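Local coordinates for protein eukaryotic translation initiation factor 2D (PDB 5OA9) that delivers initiator tRNA to the P site of the small ribosomal subunit without GTP, here represented by its C-terminal SWIB/MDM2-like and SUI1 domains, at residues A[54-59]-A[78-83]; A[65-70]-A[86-91]; A[110-115]-A[134-139]; A[116-121]-A[128-133]; A[173-178]-A[200-205]. All coordinates share one frame; numbering follows the deposited sequence.

Contact 1: A[54-59]-A[78-83]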
# COMPACT_ATOMS: atom_id res chain seq x y z
N LYS A 54 2.97 -8.89 33.79
CA LYS A 54 3.22 -7.70 32.98
C LYS A 54 3.04 -7.92 31.48
O LYS A 54 3.06 -6.96 30.70
CB LYS A 54 4.63 -7.17 33.25
CG LYS A 54 4.73 -6.23 34.45
CD LYS A 54 6.16 -5.80 34.71
CE LYS A 54 6.23 -4.81 35.86
NZ LYS A 54 5.52 -3.55 35.54
N ASN A 55 2.85 -9.18 31.07
CA ASN A 55 2.59 -9.50 29.67
C ASN A 55 1.12 -9.30 29.30
O ASN A 55 0.75 -9.39 28.13
CB ASN A 55 3.01 -10.95 29.36
CG ASN A 55 2.90 -11.30 27.88
OD1 ASN A 55 3.32 -10.52 27.02
ND2 ASN A 55 2.30 -12.45 27.59
N LEU A 56 0.29 -9.02 30.30
CA LEU A 56 -1.16 -8.99 30.09
C LEU A 56 -1.78 -7.60 30.26
O LEU A 56 -1.41 -6.86 31.18
CB LEU A 56 -1.87 -9.97 31.03
CG LEU A 56 -1.58 -11.46 30.86
CD1 LEU A 56 -2.44 -12.27 31.85
CD2 LEU A 56 -1.85 -11.90 29.43
N VAL A 57 -2.72 -7.28 29.39
CA VAL A 57 -3.50 -6.04 29.48
C VAL A 57 -4.98 -6.31 29.76
O VAL A 57 -5.66 -6.95 28.95
CB VAL A 57 -3.39 -5.20 28.20
CG1 VAL A 57 -4.22 -3.94 28.33
CG2 VAL A 57 -1.93 -4.88 27.88
N ARG A 58 -5.47 -5.80 30.88
CA ARG A 58 -6.90 -5.88 31.17
C ARG A 58 -7.65 -4.88 30.29
O ARG A 58 -7.34 -3.69 30.27
CB ARG A 58 -7.17 -5.60 32.65
CG ARG A 58 -8.64 -5.70 33.03
CD ARG A 58 -8.90 -5.25 34.46
NE ARG A 58 -8.52 -3.85 34.68
CZ ARG A 58 -9.29 -2.81 34.36
NH1 ARG A 58 -10.48 -3.00 33.81
NH2 ARG A 58 -8.86 -1.58 34.60
N LEU A 59 -8.65 -5.37 29.56
CA LEU A 59 -9.40 -4.54 28.63
C LEU A 59 -10.43 -3.65 29.33
O LEU A 59 -11.28 -4.13 30.09
CB LEU A 59 -10.10 -5.41 27.59
CG LEU A 59 -9.20 -6.44 26.91
CD1 LEU A 59 -9.95 -7.15 25.79
CD2 LEU A 59 -7.93 -5.79 26.38
N LYS A 78 -8.73 -10.15 29.40
CA LYS A 78 -7.34 -9.74 29.26
C LYS A 78 -6.77 -10.26 27.95
O LYS A 78 -7.19 -11.31 27.45
CB LYS A 78 -6.48 -10.24 30.42
CG LYS A 78 -7.00 -9.90 31.81
CD LYS A 78 -6.14 -10.58 32.88
CE LYS A 78 -6.72 -10.40 34.27
NZ LYS A 78 -5.87 -11.06 35.30
N LEU A 79 -5.80 -9.53 27.39
CA LEU A 79 -5.06 -10.00 26.23
C LEU A 79 -3.58 -9.76 26.44
O LEU A 79 -3.19 -8.75 27.02
CB LEU A 79 -5.50 -9.29 24.95
CG LEU A 79 -6.87 -9.64 24.37
CD1 LEU A 79 -7.20 -8.67 23.25
CD2 LEU A 79 -6.89 -11.07 23.86
N PRO A 80 -2.74 -10.70 25.97
CA PRO A 80 -1.30 -10.41 25.97
C PRO A 80 -0.98 -9.36 24.93
O PRO A 80 -1.78 -9.17 24.00
CB PRO A 80 -0.67 -11.76 25.61
CG PRO A 80 -1.75 -12.50 24.88
CD PRO A 80 -3.05 -12.05 25.48
N TRP A 81 0.15 -8.69 25.08
CA TRP A 81 0.58 -7.63 24.17
C TRP A 81 0.51 -8.05 22.71
O TRP A 81 0.03 -7.31 21.87
CB TRP A 81 2.01 -7.20 24.50
CG TRP A 81 2.13 -6.57 25.84
CD1 TRP A 81 2.71 -7.10 26.95
CD2 TRP A 81 1.64 -5.28 26.22
NE1 TRP A 81 2.62 -6.22 28.00
CE2 TRP A 81 1.97 -5.09 27.58
CE3 TRP A 81 0.97 -4.26 25.53
CZ2 TRP A 81 1.64 -3.92 28.27
CZ3 TRP A 81 0.64 -3.10 26.22
CH2 TRP A 81 0.98 -2.95 27.58
N ASP A 82 1.00 -9.26 22.43
CA ASP A 82 1.08 -9.74 21.05
C ASP A 82 -0.29 -9.73 20.39
O ASP A 82 -0.45 -9.24 19.27
CB ASP A 82 1.68 -11.15 21.03
CG ASP A 82 2.05 -11.60 19.63
OD1 ASP A 82 2.63 -10.80 18.87
OD2 ASP A 82 1.76 -12.77 19.30
N SER A 83 -1.29 -10.26 21.09
CA SER A 83 -2.64 -10.32 20.55
C SER A 83 -3.26 -8.94 20.48
O SER A 83 -3.86 -8.58 19.46
CB SER A 83 -3.51 -11.24 21.40
OG SER A 83 -2.89 -12.50 21.57

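Contact 2: A[65-70]-A[86-91]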
# COMPACT_ATOMS: atom_id res chain seq x y z
N ASP A 65 -14.75 -2.38 23.10
CA ASP A 65 -15.62 -1.94 22.02
C ASP A 65 -14.97 -2.02 20.64
O ASP A 65 -15.62 -2.38 19.66
CB ASP A 65 -16.09 -0.51 22.27
CG ASP A 65 -17.29 -0.44 23.19
OD1 ASP A 65 -18.15 -1.34 23.11
OD2 ASP A 65 -17.38 0.52 23.99
N CYS A 66 -13.68 -1.69 20.54
CA CYS A 66 -13.11 -1.49 19.21
C CYS A 66 -12.17 -2.59 18.72
O CYS A 66 -11.86 -2.63 17.53
CB CYS A 66 -12.39 -0.14 19.16
SG CYS A 66 -10.88 -0.03 20.12
N ILE A 67 -11.70 -3.48 19.59
CA ILE A 67 -10.83 -4.55 19.11
C ILE A 67 -11.31 -5.96 19.46
O ILE A 67 -10.70 -6.95 19.04
CB ILE A 67 -9.37 -4.38 19.61
CG1 ILE A 67 -9.27 -4.53 21.13
CG2 ILE A 67 -8.79 -3.05 19.15
CD1 ILE A 67 -8.73 -5.86 21.58
N LEU A 68 -12.39 -6.07 20.22
CA LEU A 68 -12.98 -7.37 20.50
C LEU A 68 -14.08 -7.71 19.50
O LEU A 68 -14.79 -6.82 19.03
CB LEU A 68 -13.54 -7.44 21.92
CG LEU A 68 -12.52 -7.64 23.05
CD1 LEU A 68 -13.23 -7.87 24.37
CD2 LEU A 68 -11.59 -8.80 22.71
N GLU A 69 -14.21 -8.99 19.18
CA GLU A 69 -15.31 -9.46 18.35
C GLU A 69 -16.59 -9.51 19.18
O GLU A 69 -16.56 -9.30 20.40
CB GLU A 69 -15.00 -10.83 17.76
CG GLU A 69 -13.82 -10.83 16.80
CD GLU A 69 -14.03 -9.90 15.61
OE1 GLU A 69 -14.89 -10.21 14.76
OE2 GLU A 69 -13.34 -8.86 15.54
N LYS A 70 -17.71 -9.78 18.53
CA LYS A 70 -19.00 -9.81 19.22
C LYS A 70 -19.10 -11.00 20.17
O LYS A 70 -19.64 -10.88 21.27
CB LYS A 70 -20.14 -9.83 18.21
CG LYS A 70 -20.14 -8.63 17.28
CD LYS A 70 -21.35 -8.62 16.35
CE LYS A 70 -21.34 -7.41 15.44
NZ LYS A 70 -22.52 -7.37 14.53
N THR A 86 -1.65 -6.94 17.54
CA THR A 86 -2.06 -7.50 16.25
C THR A 86 -3.51 -7.15 15.94
O THR A 86 -3.83 -6.74 14.82
CB THR A 86 -1.87 -9.03 16.23
OG1 THR A 86 -0.49 -9.33 16.40
CG2 THR A 86 -2.37 -9.62 14.92
N ARG A 87 -4.39 -7.30 16.93
CA ARG A 87 -5.79 -6.92 16.77
C ARG A 87 -5.94 -5.45 16.42
O ARG A 87 -6.71 -5.10 15.53
CB ARG A 87 -6.58 -7.23 18.04
CG ARG A 87 -6.84 -8.70 18.29
CD ARG A 87 -7.47 -8.88 19.66
NE ARG A 87 -7.64 -10.27 20.06
CZ ARG A 87 -8.80 -10.92 20.04
NH1 ARG A 87 -9.91 -10.31 19.63
NH2 ARG A 87 -8.86 -12.19 20.43
N CYS A 88 -5.22 -4.58 17.13
CA CYS A 88 -5.30 -3.14 16.87
C CYS A 88 -4.92 -2.82 15.42
O CYS A 88 -5.61 -2.06 14.74
CB CYS A 88 -4.42 -2.37 17.85
SG CYS A 88 -5.12 -2.23 19.54
N LEU A 89 -3.82 -3.40 14.96
CA LEU A 89 -3.35 -3.17 13.60
C LEU A 89 -4.35 -3.66 12.55
O LEU A 89 -4.55 -3.00 11.53
CB LEU A 89 -2.00 -3.85 13.38
CG LEU A 89 -0.81 -3.16 14.06
CD1 LEU A 89 0.41 -4.06 14.06
CD2 LEU A 89 -0.51 -1.83 13.37
N GLU A 90 -4.99 -4.80 12.81
CA GLU A 90 -5.94 -5.37 11.86
C GLU A 90 -7.24 -4.57 11.77
O GLU A 90 -7.93 -4.61 10.75
CB GLU A 90 -6.26 -6.82 12.23
CG GLU A 90 -5.18 -7.80 11.80
CD GLU A 90 -5.34 -9.18 12.40
OE1 GLU A 90 -6.25 -9.37 13.24
OE2 GLU A 90 -4.55 -10.08 12.05
N LYS A 91 -7.56 -3.84 12.83
CA LYS A 91 -8.79 -3.06 12.87
C LYS A 91 -8.63 -1.72 12.17
O LYS A 91 -9.61 -1.08 11.81
CB LYS A 91 -9.24 -2.84 14.32
CG LYS A 91 -9.84 -4.07 14.99
CD LYS A 91 -11.18 -4.43 14.36
CE LYS A 91 -11.78 -5.68 15.00
NZ LYS A 91 -13.04 -6.06 14.32
O HOH W 1 -10.57 -8.51 16.89

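Contact 3: A[110-115]-A[134-139]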
# COMPACT_ATOMS: atom_id res chain seq x y z
N GLY A 110 -5.72 1.31 0.93
CA GLY A 110 -5.73 -0.04 0.41
C GLY A 110 -4.37 -0.72 0.49
O GLY A 110 -3.48 -0.27 1.21
N ARG A 111 -4.21 -1.81 -0.26
CA ARG A 111 -2.96 -2.56 -0.25
C ARG A 111 -2.25 -2.40 -1.59
O ARG A 111 -2.89 -2.37 -2.64
CB ARG A 111 -3.21 -4.04 0.05
CG ARG A 111 -4.01 -4.26 1.33
CD ARG A 111 -4.03 -5.72 1.74
NE ARG A 111 -5.13 -6.01 2.66
CZ ARG A 111 -5.08 -5.83 3.98
NH1 ARG A 111 -3.99 -5.36 4.55
NH2 ARG A 111 -6.14 -6.12 4.72
N ILE A 112 -0.93 -2.29 -1.56
CA ILE A 112 -0.15 -2.09 -2.77
C ILE A 112 -0.08 -3.37 -3.61
O ILE A 112 0.05 -4.48 -3.08
CB ILE A 112 1.30 -1.61 -2.45
CG1 ILE A 112 2.05 -1.25 -3.73
CG2 ILE A 112 2.07 -2.66 -1.68
CD1 ILE A 112 1.37 -0.22 -4.57
N CYS A 113 -0.21 -3.19 -4.92
CA CYS A 113 -0.05 -4.27 -5.89
C CYS A 113 1.06 -3.88 -6.86
O CYS A 113 1.32 -2.70 -7.06
CB CYS A 113 -1.35 -4.52 -6.64
SG CYS A 113 -2.72 -5.04 -5.58
N PRO A 114 1.73 -4.88 -7.47
CA PRO A 114 2.77 -4.49 -8.41
C PRO A 114 2.22 -3.82 -9.67
O PRO A 114 1.06 -3.99 -10.02
CB PRO A 114 3.43 -5.82 -8.79
CG PRO A 114 2.41 -6.86 -8.45
CD PRO A 114 1.66 -6.33 -7.26
N ILE A 115 3.09 -3.06 -10.33
CA ILE A 115 2.85 -2.65 -11.71
C ILE A 115 2.90 -3.91 -12.55
O ILE A 115 3.77 -4.76 -12.35
CB ILE A 115 3.90 -1.63 -12.16
CG1 ILE A 115 3.69 -0.33 -11.38
CG2 ILE A 115 3.83 -1.40 -13.70
CD1 ILE A 115 4.83 0.63 -11.47
N LEU A 134 -0.22 1.73 -12.89
CA LEU A 134 0.70 2.85 -12.72
C LEU A 134 0.21 3.84 -11.65
O LEU A 134 1.00 4.39 -10.89
CB LEU A 134 0.91 3.58 -14.05
CG LEU A 134 1.70 2.76 -15.10
CD1 LEU A 134 1.58 3.44 -16.47
CD2 LEU A 134 3.16 2.63 -14.71
N GLU A 135 -1.10 4.05 -11.59
CA GLU A 135 -1.63 5.05 -10.68
C GLU A 135 -1.45 4.65 -9.21
O GLU A 135 -1.35 5.53 -8.35
CB GLU A 135 -3.09 5.30 -11.00
CG GLU A 135 -3.26 5.93 -12.40
CD GLU A 135 -4.61 5.64 -13.01
OE1 GLU A 135 -4.82 4.50 -13.50
OE2 GLU A 135 -5.48 6.54 -12.99
N ALA A 136 -1.37 3.35 -8.94
CA ALA A 136 -1.12 2.86 -7.59
C ALA A 136 0.21 3.40 -7.03
O ALA A 136 0.41 3.45 -5.82
CB ALA A 136 -1.12 1.33 -7.57
N TYR A 137 1.10 3.81 -7.93
CA TYR A 137 2.41 4.36 -7.57
C TYR A 137 2.50 5.88 -7.75
O TYR A 137 3.58 6.47 -7.63
CB TYR A 137 3.51 3.66 -8.37
CG TYR A 137 3.63 2.25 -7.90
CD1 TYR A 137 2.77 1.27 -8.37
CD2 TYR A 137 4.56 1.90 -6.94
CE1 TYR A 137 2.85 -0.03 -7.90
CE2 TYR A 137 4.66 0.62 -6.47
CZ TYR A 137 3.81 -0.34 -6.96
OH TYR A 137 3.91 -1.61 -6.47
N GLY A 138 1.36 6.52 -8.01
CA GLY A 138 1.33 7.96 -8.19
C GLY A 138 1.87 8.39 -9.55
O GLY A 138 2.19 9.56 -9.75
N LEU A 139 1.98 7.45 -10.47
CA LEU A 139 2.44 7.76 -11.82
C LEU A 139 1.28 8.13 -12.73
O LEU A 139 0.22 7.49 -12.71
CB LEU A 139 3.22 6.59 -12.42
CG LEU A 139 4.58 6.34 -11.77
CD1 LEU A 139 5.13 4.99 -12.22
CD2 LEU A 139 5.55 7.45 -12.13

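Contact 4: A[116-121]-A[128-133]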
# COMPACT_ATOMS: atom_id res chain seq x y z
N ASP A 116 1.94 -4.04 -13.47
CA ASP A 116 1.79 -5.27 -14.23
C ASP A 116 2.01 -5.03 -15.72
O ASP A 116 1.34 -4.20 -16.32
CB ASP A 116 0.40 -5.87 -13.97
CG ASP A 116 0.15 -7.14 -14.75
OD1 ASP A 116 0.80 -8.17 -14.43
OD2 ASP A 116 -0.70 -7.13 -15.66
N ILE A 117 2.96 -5.76 -16.29
CA ILE A 117 3.32 -5.63 -17.70
C ILE A 117 2.98 -6.92 -18.43
O ILE A 117 3.36 -8.00 -17.97
CB ILE A 117 4.82 -5.33 -17.88
CG1 ILE A 117 5.24 -4.12 -17.04
CG2 ILE A 117 5.17 -5.15 -19.35
CD1 ILE A 117 6.74 -3.99 -16.88
N THR A 118 2.27 -6.81 -19.54
CA THR A 118 1.89 -7.97 -20.33
C THR A 118 2.14 -7.73 -21.81
O THR A 118 2.28 -6.59 -22.25
CB THR A 118 0.40 -8.35 -20.13
OG1 THR A 118 -0.42 -7.19 -20.30
CG2 THR A 118 0.17 -8.93 -18.75
N LEU A 119 2.21 -8.82 -22.57
CA LEU A 119 2.29 -8.74 -24.01
C LEU A 119 0.98 -9.25 -24.61
O LEU A 119 0.50 -10.32 -24.25
CB LEU A 119 3.47 -9.56 -24.55
CG LEU A 119 4.86 -8.98 -24.25
CD1 LEU A 119 5.95 -10.02 -24.52
CD2 LEU A 119 5.10 -7.71 -25.07
N ALA A 120 0.41 -8.47 -25.52
CA ALA A 120 -0.80 -8.89 -26.22
C ALA A 120 -0.47 -9.12 -27.69
O ALA A 120 0.12 -8.26 -28.34
CB ALA A 120 -1.89 -7.85 -26.06
N GLN A 121 -0.83 -10.29 -28.19
CA GLN A 121 -0.49 -10.66 -29.56
C GLN A 121 -1.64 -10.30 -30.50
O GLN A 121 -2.74 -10.83 -30.38
CB GLN A 121 -0.18 -12.16 -29.65
CG GLN A 121 0.30 -12.62 -31.02
CD GLN A 121 1.68 -12.10 -31.38
OE1 GLN A 121 2.69 -12.60 -30.89
NE2 GLN A 121 1.72 -11.08 -32.23
N VAL A 128 1.80 -6.00 -28.71
CA VAL A 128 1.54 -4.73 -28.04
C VAL A 128 1.91 -4.91 -26.58
O VAL A 128 1.58 -5.93 -25.98
CB VAL A 128 0.07 -4.28 -28.16
CG1 VAL A 128 -0.18 -3.05 -27.29
CG2 VAL A 128 -0.28 -3.99 -29.62
N THR A 129 2.63 -3.94 -26.02
CA THR A 129 3.04 -3.99 -24.62
C THR A 129 2.00 -3.24 -23.81
O THR A 129 1.64 -2.11 -24.17
CB THR A 129 4.45 -3.39 -24.44
OG1 THR A 129 5.38 -4.09 -25.29
CG2 THR A 129 4.90 -3.48 -22.98
N VAL A 130 1.49 -3.86 -22.75
CA VAL A 130 0.43 -3.27 -21.93
C VAL A 130 0.88 -3.11 -20.48
O VAL A 130 1.38 -4.05 -19.85
CB VAL A 130 -0.87 -4.13 -21.98
CG1 VAL A 130 -1.95 -3.55 -21.07
CG2 VAL A 130 -1.37 -4.27 -23.41
N VAL A 131 0.70 -1.90 -19.95
CA VAL A 131 1.21 -1.57 -18.63
C VAL A 131 0.09 -1.10 -17.70
O VAL A 131 -0.55 -0.07 -17.96
CB VAL A 131 2.29 -0.47 -18.71
CG1 VAL A 131 2.97 -0.31 -17.35
CG2 VAL A 131 3.32 -0.82 -19.78
N ARG A 132 -0.13 -1.84 -16.61
CA ARG A 132 -1.25 -1.56 -15.72
C ARG A 132 -0.82 -1.23 -14.29
O ARG A 132 0.30 -1.55 -13.87
CB ARG A 132 -2.21 -2.75 -15.69
CG ARG A 132 -2.92 -2.98 -17.01
CD ARG A 132 -3.71 -4.28 -17.03
NE ARG A 132 -4.45 -4.41 -18.28
CZ ARG A 132 -4.86 -5.56 -18.80
NH1 ARG A 132 -4.59 -6.71 -18.20
NH2 ARG A 132 -5.53 -5.57 -19.95
N ASN A 133 -1.72 -0.55 -13.57
CA ASN A 133 -1.56 -0.17 -12.16
C ASN A 133 -0.52 0.91 -11.89
O ASN A 133 -0.01 1.02 -10.77
CB ASN A 133 -1.24 -1.40 -11.31
CG ASN A 133 -2.48 -2.05 -10.77
OD1 ASN A 133 -2.91 -1.74 -9.66
ND2 ASN A 133 -3.07 -2.94 -11.55

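Contact 5: A[173-178]-A[200-205]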
# COMPACT_ATOMS: atom_id res chain seq x y z
N GLN A 173 3.07 0.04 -29.03
CA GLN A 173 3.22 -0.85 -30.17
C GLN A 173 4.54 -1.60 -30.06
O GLN A 173 5.57 -1.01 -29.71
CB GLN A 173 3.15 -0.08 -31.49
CG GLN A 173 1.79 0.53 -31.79
CD GLN A 173 0.69 -0.51 -31.90
OE1 GLN A 173 0.87 -1.56 -32.51
NE2 GLN A 173 -0.46 -0.22 -31.29
N GLY A 174 4.52 -2.89 -30.35
CA GLY A 174 5.72 -3.70 -30.32
C GLY A 174 6.03 -4.30 -28.95
O GLY A 174 5.28 -4.11 -27.98
N ASN A 175 7.14 -5.02 -28.88
CA ASN A 175 7.60 -5.67 -27.65
C ASN A 175 8.58 -4.77 -26.92
O ASN A 175 9.76 -4.73 -27.28
CB ASN A 175 8.25 -7.02 -28.00
CG ASN A 175 8.58 -7.86 -26.78
OD1 ASN A 175 8.70 -7.36 -25.67
ND2 ASN A 175 8.76 -9.16 -27.01
N GLN A 176 8.11 -4.05 -25.89
CA GLN A 176 8.92 -3.01 -25.26
C GLN A 176 9.15 -3.25 -23.77
O GLN A 176 9.46 -2.32 -23.03
CB GLN A 176 8.25 -1.64 -25.45
CG GLN A 176 7.75 -1.36 -26.86
CD GLN A 176 8.85 -1.17 -27.88
OE1 GLN A 176 10.03 -1.10 -27.54
NE2 GLN A 176 8.46 -1.08 -29.15
N VAL A 177 9.05 -4.51 -23.35
CA VAL A 177 9.13 -4.82 -21.92
C VAL A 177 10.46 -4.33 -21.34
O VAL A 177 10.50 -3.82 -20.21
CB VAL A 177 8.97 -6.33 -21.66
CG1 VAL A 177 9.17 -6.65 -20.17
CG2 VAL A 177 7.60 -6.79 -22.14
N HIS A 178 11.53 -4.48 -22.11
CA HIS A 178 12.85 -4.07 -21.66
C HIS A 178 12.92 -2.55 -21.39
O HIS A 178 13.62 -2.12 -20.48
CB HIS A 178 13.95 -4.50 -22.65
CG HIS A 178 13.72 -4.09 -24.08
ND1 HIS A 178 12.69 -4.60 -24.85
CD2 HIS A 178 14.41 -3.25 -24.89
CE1 HIS A 178 12.75 -4.07 -26.06
NE2 HIS A 178 13.78 -3.25 -26.11
N LYS A 200 9.32 -11.29 -19.02
CA LYS A 200 8.88 -11.44 -20.41
C LYS A 200 9.74 -10.65 -21.40
O LYS A 200 9.51 -10.71 -22.61
CB LYS A 200 7.42 -11.01 -20.55
CG LYS A 200 6.47 -11.86 -19.72
CD LYS A 200 5.08 -11.25 -19.65
CE LYS A 200 4.12 -12.20 -18.95
NZ LYS A 200 2.75 -11.64 -18.85
N ALA A 201 10.73 -9.93 -20.89
CA ALA A 201 11.57 -9.08 -21.73
C ALA A 201 12.39 -9.89 -22.74
O ALA A 201 12.84 -11.01 -22.47
CB ALA A 201 12.50 -8.23 -20.85
N LEU A 202 12.59 -9.30 -23.92
CA LEU A 202 13.40 -9.91 -24.97
C LEU A 202 14.86 -10.02 -24.57
O LEU A 202 15.55 -10.98 -24.91
CB LEU A 202 13.29 -9.08 -26.26
CG LEU A 202 12.05 -9.24 -27.12
CD1 LEU A 202 11.96 -8.10 -28.13
CD2 LEU A 202 12.07 -10.58 -27.84
N LYS A 203 15.33 -9.01 -23.84
CA LYS A 203 16.74 -8.89 -23.48
C LYS A 203 16.86 -8.17 -22.14
O LYS A 203 15.97 -7.40 -21.77
CB LYS A 203 17.50 -8.14 -24.58
CG LYS A 203 16.89 -6.80 -24.94
CD LYS A 203 17.46 -6.28 -26.25
CE LYS A 203 16.78 -4.99 -26.67
NZ LYS A 203 17.15 -4.60 -28.06
N PRO A 204 17.96 -8.42 -21.41
CA PRO A 204 18.13 -7.80 -20.09
C PRO A 204 18.36 -6.29 -20.15
O PRO A 204 18.22 -5.61 -19.14
CB PRO A 204 19.36 -8.51 -19.53
CG PRO A 204 20.11 -8.97 -20.73
CD PRO A 204 19.07 -9.33 -21.74
N GLY A 205 18.71 -5.78 -21.33
CA GLY A 205 18.89 -4.36 -21.52
C GLY A 205 20.08 -3.80 -20.77
O GLY A 205 19.98 -2.77 -20.10
O HOH W 2 10.96 -6.96 -24.38
O HOH W 3 15.50 -3.61 -19.06
O HOH W 4 15.28 -1.94 -28.25

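Contact 1: A[54-59]-A[78-83]
Val57 and Leu79 form the hydrogen-bonded pair at the middle of a short antiparallel ribbon, and around it three kinds of interaction can be separated. The first is backbone pairing: Val57 N donates to Leu79 O at 2.8 Å and Leu79 N returns a bond to Val57 O at 3.0 Å. Next along the ribbon, Trp81 N reaches Asn55 O at 3.2 Å, so the strand hands over to the helix that starts behind Pro80 without losing its partner.

The second is the indole. Its CG lies anti to the carbonyl carbon (chi1 -65°), which carries the ring back across residues 54-57. Trp81 NE1 donates in the ring plane to a lone pair of Lys54 O at 2.8 Å, a fairly straight bond (160°) that fixes the ring's rotation. One face of the six-membered ring then receives Val57 CG2, 3.5 Å from its centroid and almost on the normal, a CH-pi contact.

The third is aliphatic. Leu56 CD2 lies 4.0 Å from Pro80 CB on the face shared with Arg58 and Lys78, whereas Leu59 CD1 meets Leu79 CD1 at 4.0 Å.

Lys78 NZ forms a salt bridge with Asp50. Beneath Val57 and Trp81 runs helix 32-45, touched at Ala43, while Leu79 packs on Ile67 of helix 61-67 and on Arg87 of helix 81-91.

Contact 2: A[65-70]-A[86-91]
Ile67 packs against the side of helix 81-91. Its CG2 methyl rests on Cys88 SG at 3.8 Å, and its CD1 lies 3.8 Å from Arg87 CD, the two side chains crossing at about a right angle. CG1 occupies the crowded position between backbone N and carbonyl carbon (chi1 65°), with CG2 beside the backbone N; the two branches thereby divide between Cys88 and the arginine stem. Ile67 and Cys88 are buried here, and the touches are apolar, Arg87 joining in through its aliphatic stem.

The other half is polar and looser. Lys91 CG lies 3.6 Å from Cys66 O, and the bend at chi2 (-68°) carries the rest of the chain past that oxygen toward Glu69. Lys91 NZ donates to the syn lone pair of Glu69 OE2 at 3.1 Å, a salt bridge to an exposed side chain. A water ties the pieces together: it donates to Ile67 O at 2.7 Å and to Glu69 OE2, and weakly accepts from Arg87 NH1. The extended arginine brings the edge of its guanidinium to Ile67 O, but the stronger partner of Arg87 NH1 is Glu72, which also accepts from Glu69 N.

With Cys88 touching Val39 of helix 32-45, and Ile67 and Arg87 both lying on Leu79, the contact belongs to the helical core of a SWIB/MDM2-type domain, in which short helices pack about a small antiparallel ribbon.

Contact 3: A[110-115]-A[134-139]
Leu134 opens the second segment by sending its CD2 to within 4.2 Å of Ile115 CD1. Its carbonyl oxygen also organises the turn that follows, accepting from Tyr137 N and Leu139 N on opposite faces of its plane. Ala136, in the short 3-10 segment, offers CB to Ile112 CD1 at 4.2 Å.

Tyr137 carries most of the contact. With CG anti to the carbonyl carbon (chi1 -69°), its ring enters between two isoleucines: Ile112 CD1 lies over one face, 3.4 Å from Tyr137 CZ, and Ile115 CD1 over the opposite face, 4.2 Å from the ring centroid in a CH-pi contact. Ile115 CG1 adds a close approach of 3.5 Å to Tyr137 CD1. At the far end Tyr137 OH donates to Cys113 O at 2.9 Å; the hydroxyl stands 48° out of the carbonyl plane, away from the lone-pair directions, yet the bond secures the phenol end of a buried ring. Leu139 closes the segment with only marginal packing of CD1 on Ile115 CD1.

Strand 93-99 lies alongside, its Tyr96 touching Ile112 and bonding to Ala136 O, while Leu134 packs on Val144 of helix 141-152 and the backbone of Ile115, at the start of strand 115-122, bonds to His194 and Gln196 at strand 195-196.

Contact 4: A[116-121]-A[128-133]
Thr118 and Val130 pair at the centre of two antiparallel strands, each N-H bonded to the other's carbonyl oxygen. Asp116 with Arg132 and Ala120 with Val128 repeat this on either side. Of these six bonds, Ala120 N to Val128 O is nearly straight (2.8 Å, 176°).

On the face of these pairs, Thr118 OG1 stands between backbone N and carbonyl carbon (chi1 50°), where it meets Val130 CB at 3.5 Å. On the other face Ile117 CG2 lies beside Thr129 CG2 at 4.0 Å, the side chains pointing the same way, and Leu119 CD2 comes 3.6 Å from Thr129 OG1.

A second shell positions Thr129, whose OG1 hydrogen-bonds with Gly174 O and Gln176 N. Separately, Arg132 NE links the hairpin to strand 168-173 by bonding to Gln169 OE1. Helix 177-187 covers Ile117, Leu119 and Val131 through Val177 and Leu180. A beta hairpin at the middle of a mixed sheet, with helices laid on one face, is the alpha-beta core of the SUI1 domain.

Contact 5: A[173-178]-A[200-205]
The start of helix 177-187 in the SUI1 domain, with Gln176 at its N-cap position, is where the C-terminal tail crosses and packs; such a contact illustrates how a terminal segment can be held by apolar touches and water. Val177 CG1 sits 3.7 Å from Ala201 CB in the buried part.

To one side, the amide of Asn175 lies against Leu202, the two side chains crossing obliquely. Its CG is anti to the backbone N (chi1 -172°), which turns the amide toward the leucine, and Asn175 ND2 comes 3.3 Å from Leu202 CG. The other end of the amide is used differently: Asn175 OD1 accepts from a water at 2.6 Å, and the same water accepts from Leu202 N and is bonded to His178 ND1. One solvent molecule thus joins Asn175, just before the helix, and His178, in its first turn, to the tail backbone.

Before the helix, Gln176 NE2 folds back to donate to Gln173 O at 2.9 Å, in the carbonyl plane and nearly straight (172°).

On the solvent side, the extended Lys203 passes over one face of the His178 imidazole. Two waters lie at that ring's edge, the second bridging His178 NE2 and Lys203 NZ, while Lys203 CE approaches His178 CD2 to 3.4 Å.

Overall arrangement
From the N terminus, the SWIB/MDM2 region comes first. Contact 1 closes a loop containing helix 61-67, and contact 2 opens inside that loop but closes beyond it, so the two cross; they touch through Leu79, Ile67 and Arg87, joining ribbon to helices. Strands 93-99 and 106-109 then lead to the SUI1 region. Contact 3 closes the loop within which contact 4 is nested, itself closing the short hairpin turn, and Ile115 packs on Val131 between them. Contact 5 follows in series, closing a loop that holds most of helix 177-187 and strand 195-196, and meets contact 4 at Thr129. Contacts 1 and 5 lie about 53 Å apart, centre to centre, in the elongated chain.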